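Local structure of lectin CEL-IV, C-type (Cucumaria echinata, 3ALU) at residues 29-32 / 33-37; 64-67 / 68-72. The protein binds galactose-containing sugars such as raffinose through a calcium ion, as a tetrameric C-type lectin of a sea cucumber. All coordinates share one frame; numbering follows the deposited sequence.

Contact 1. Residues 29-32 / 33-37; sequences AENA and CRQFG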
# COMPACT_ATOMS: atom_id res chain seq x y z
N ALA A 29 6.71 11.67 26.15
CA ALA A 29 6.01 10.77 25.22
C ALA A 29 5.81 11.45 23.90
O ALA A 29 6.14 10.89 22.84
CB ALA A 29 4.65 10.23 25.82
N GLU A 30 5.30 12.68 23.91
CA GLU A 30 5.17 13.44 22.66
C GLU A 30 6.54 13.55 21.94
O GLU A 30 6.64 13.31 20.73
CB GLU A 30 4.54 14.81 22.94
CG GLU A 30 4.52 15.75 21.73
CD GLU A 30 3.62 15.33 20.56
OE1 GLU A 30 3.81 15.95 19.51
OE2 GLU A 30 2.72 14.45 20.69
N ASN A 31 7.59 13.88 22.67
CA ASN A 31 8.90 14.02 22.04
C ASN A 31 9.40 12.69 21.47
O ASN A 31 10.05 12.67 20.42
CB ASN A 31 9.92 14.57 23.04
CG ASN A 31 11.21 15.02 22.37
OD1 ASN A 31 12.27 14.41 22.56
ND2 ASN A 31 11.11 16.04 21.54
N ALA A 32 9.06 11.59 22.13
CA ALA A 32 9.42 10.24 21.65
C ALA A 32 8.75 10.03 20.28
O ALA A 32 9.39 9.56 19.31
CB ALA A 32 9.00 9.18 22.65
N CYS A 33 7.47 10.38 20.17
CA CYS A 33 6.78 10.23 18.89
C CYS A 33 7.35 11.14 17.80
O CYS A 33 7.28 10.79 16.62
CB CYS A 33 5.27 10.50 19.09
SG CYS A 33 4.41 9.38 20.22
N ARG A 34 7.87 12.31 18.18
CA ARG A 34 8.45 13.25 17.23
C ARG A 34 9.77 12.78 16.64
O ARG A 34 10.28 13.43 15.72
CB ARG A 34 8.64 14.62 17.89
CG ARG A 34 7.33 15.35 18.13
CD ARG A 34 7.61 16.68 18.80
NE ARG A 34 6.34 17.33 19.11
CZ ARG A 34 6.22 18.56 19.59
NH1 ARG A 34 7.33 19.27 19.82
NH2 ARG A 34 5.01 19.06 19.85
N GLN A 35 10.31 11.69 17.18
CA GLN A 35 11.57 11.10 16.64
C GLN A 35 11.33 10.39 15.33
O GLN A 35 12.26 10.15 14.55
CB GLN A 35 12.25 10.16 17.65
CG GLN A 35 12.56 10.80 19.00
CD GLN A 35 13.28 12.12 18.84
OE1 GLN A 35 14.39 12.16 18.30
NE2 GLN A 35 12.65 13.23 19.27
N PHE A 36 10.08 10.00 15.10
CA PHE A 36 9.68 9.46 13.82
C PHE A 36 9.33 10.62 12.90
O PHE A 36 8.71 11.61 13.32
CB PHE A 36 8.50 8.47 13.98
CG PHE A 36 8.80 7.39 15.00
CD1 PHE A 36 9.64 6.32 14.68
CD2 PHE A 36 8.26 7.46 16.29
CE1 PHE A 36 9.94 5.35 15.62
CE2 PHE A 36 8.57 6.50 17.25
CZ PHE A 36 9.40 5.41 16.91
N GLY A 37 9.81 10.54 11.66
CA GLY A 37 9.63 11.65 10.74
C GLY A 37 9.10 11.25 9.38
O GLY A 37 8.99 10.06 9.04
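E30 and R34 form an i to i+4 salt bridge at the C-terminal end of helix 26-33, a local contact placed where the helix gives way to strand 36-40. E30 OE1 stands 2.9 Å from R34 NE, and the N-H points at it with an angle of 154°. A second bond, from R34 NH2 to the same E30 OE1, is weak at 3.4 Å. The guanidinium receives the oxygen at its edge and uses the anti side of the carboxylate, the two planes standing almost perpendicular (88°). E30 swings its CG opposite its own nitrogen (chi1 173°) and then bends at chi2, whereas R34 runs straight from CG to NE, and in this way the two ends meet. The carboxylate is not held by R34 alone: the H50 side chain and the L51 backbone tie it to strand 45-51, and the T99 side chain adds a further bond.

In the C-type lectin fold this helix lies against the sheet, and C33 fixes it covalently through its disulfide to C147 on strand 143-148. R34 N bonds to E30 O at 3.0 Å. Q35 N bonds to A32 O, 3.1 Å away and well above the carbonyl plane, while residues 33-36 make a type I beta turn. The side chain of Q35, bent at chi2, folds back so that its NE2 gives a nearly straight bond of 2.9 Å to N31 O. At the end of the turn, F36 meets W9 edge-to-face and, with G37, pairs antiparallel with a strand of the second subunit.

Contact 2. Residues 64-67 / 68-72; sequences TELV and KTSLP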
# COMPACT_ATOMS: atom_id res chain seq x y z
N THR A 64 -8.65 1.33 21.26
CA THR A 64 -8.95 0.58 22.45
C THR A 64 -8.58 -0.91 22.27
O THR A 64 -7.96 -1.52 23.17
CB THR A 64 -10.42 0.71 22.83
OG1 THR A 64 -10.66 2.09 23.11
CG2 THR A 64 -10.71 -0.08 24.09
N GLU A 65 -8.92 -1.45 21.09
CA GLU A 65 -8.68 -2.86 20.81
C GLU A 65 -7.16 -3.05 20.70
O GLU A 65 -6.63 -4.08 21.16
CB GLU A 65 -9.39 -3.29 19.54
CG GLU A 65 -9.13 -4.78 19.23
CD GLU A 65 -10.14 -5.42 18.28
OE1 GLU A 65 -10.76 -4.72 17.44
OE2 GLU A 65 -10.30 -6.66 18.37
N LEU A 66 -6.47 -2.08 20.12
CA LEU A 66 -5.01 -2.13 20.07
C LEU A 66 -4.41 -2.24 21.47
O LEU A 66 -3.55 -3.13 21.75
CB LEU A 66 -4.43 -0.94 19.29
CG LEU A 66 -2.89 -0.90 19.18
CD1 LEU A 66 -2.29 -2.16 18.55
CD2 LEU A 66 -2.45 0.36 18.42
N VAL A 67 -4.89 -1.39 22.38
CA VAL A 67 -4.36 -1.42 23.73
C VAL A 67 -4.75 -2.71 24.47
O VAL A 67 -3.88 -3.36 25.10
CB VAL A 67 -4.82 -0.16 24.53
CG1 VAL A 67 -4.45 -0.28 26.01
CG2 VAL A 67 -4.21 1.10 23.94
N LYS A 68 -6.02 -3.10 24.38
CA LYS A 68 -6.48 -4.21 25.19
C LYS A 68 -5.94 -5.53 24.68
O LYS A 68 -5.64 -6.40 25.50
CB LYS A 68 -7.99 -4.26 25.30
CG LYS A 68 -8.53 -3.08 26.14
CD LYS A 68 -10.00 -3.22 26.45
CE LYS A 68 -10.29 -4.46 27.28
NZ LYS A 68 -11.77 -4.54 27.56
N THR A 69 -5.82 -5.67 23.37
CA THR A 69 -5.19 -6.92 22.86
C THR A 69 -3.67 -6.95 23.09
O THR A 69 -3.09 -8.04 23.18
CB THR A 69 -5.48 -7.18 21.37
OG1 THR A 69 -4.93 -6.13 20.57
CG2 THR A 69 -6.98 -7.28 21.13
N SER A 70 -3.03 -5.77 23.19
CA SER A 70 -1.59 -5.71 23.44
C SER A 70 -1.23 -5.89 24.92
O SER A 70 -0.15 -6.38 25.25
CB SER A 70 -0.99 -4.40 22.90
OG SER A 70 -1.23 -4.24 21.50
N LEU A 71 -2.13 -5.48 25.81
CA LEU A 71 -1.86 -5.46 27.25
C LEU A 71 -2.85 -6.32 28.06
O LEU A 71 -3.31 -5.88 29.10
CB LEU A 71 -1.93 -4.02 27.75
CG LEU A 71 -0.73 -3.08 27.64
CD1 LEU A 71 0.54 -3.54 26.89
CD2 LEU A 71 -1.11 -1.60 27.51
N PRO A 72 -3.16 -7.56 27.60
CA PRO A 72 -4.32 -8.22 28.25
C PRO A 72 -4.12 -8.51 29.74
O PRO A 72 -5.11 -8.49 30.50
CB PRO A 72 -4.49 -9.52 27.44
CG PRO A 72 -3.12 -9.75 26.81
CD PRO A 72 -2.59 -8.39 26.52
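With chi1 at 63°, T69 places OG1 between its backbone nitrogen and carbonyl carbon, and S70, at -58°, sets OG beside its own nitrogen; both hydroxyls thereby turn back onto carbonyls one helical turn earlier. T69 OG1 donates to E65 O at 2.7 Å. S70 OG donates in the same way to L66 O, at 2.6 Å. Each of these oxygens also takes the usual amide bond, from T69 N and S70 N respectively. In both pairs the N-H and the hydroxyl arrive from opposite faces of the carbonyl plane.

The contact closes helix 57-70 of the C-type lectin domain. L71 is the first residue to leave helical torsions, yet its N still reaches V67 O at 2.8 Å. On the inner side V67 CG1 touches L71 CD2 at 3.9 Å, and these side chains continue onto I146 and K144 of strand 143-148. E65 CG lies against T69 CG2 at 3.8 Å, and E65 and L66 also pack on L8 of the third subunit.

Both hydroxyls thus spend their protons on carbonyls of the same helix, and each carbonyl oxygen serves two donors.

Contact 1 precedes contact 2 along the chain, and the two sit at the C-terminal ends of the two helices, 26-33 and 57-70, of one C-type lectin domain. Their centres are 21 Å apart and their nearest atoms about 11 Å, with no direct touch. Strand 143-148 connects them, since side chains from both contacts pack on it. The neighbours differ, so the segment after helix 26-33 and the end of helix 57-70 each face another subunit of the tetramer, the second and the third respectively. Both contacts lie away from the calcium and sugar site, and both join a helix end to the same sheet.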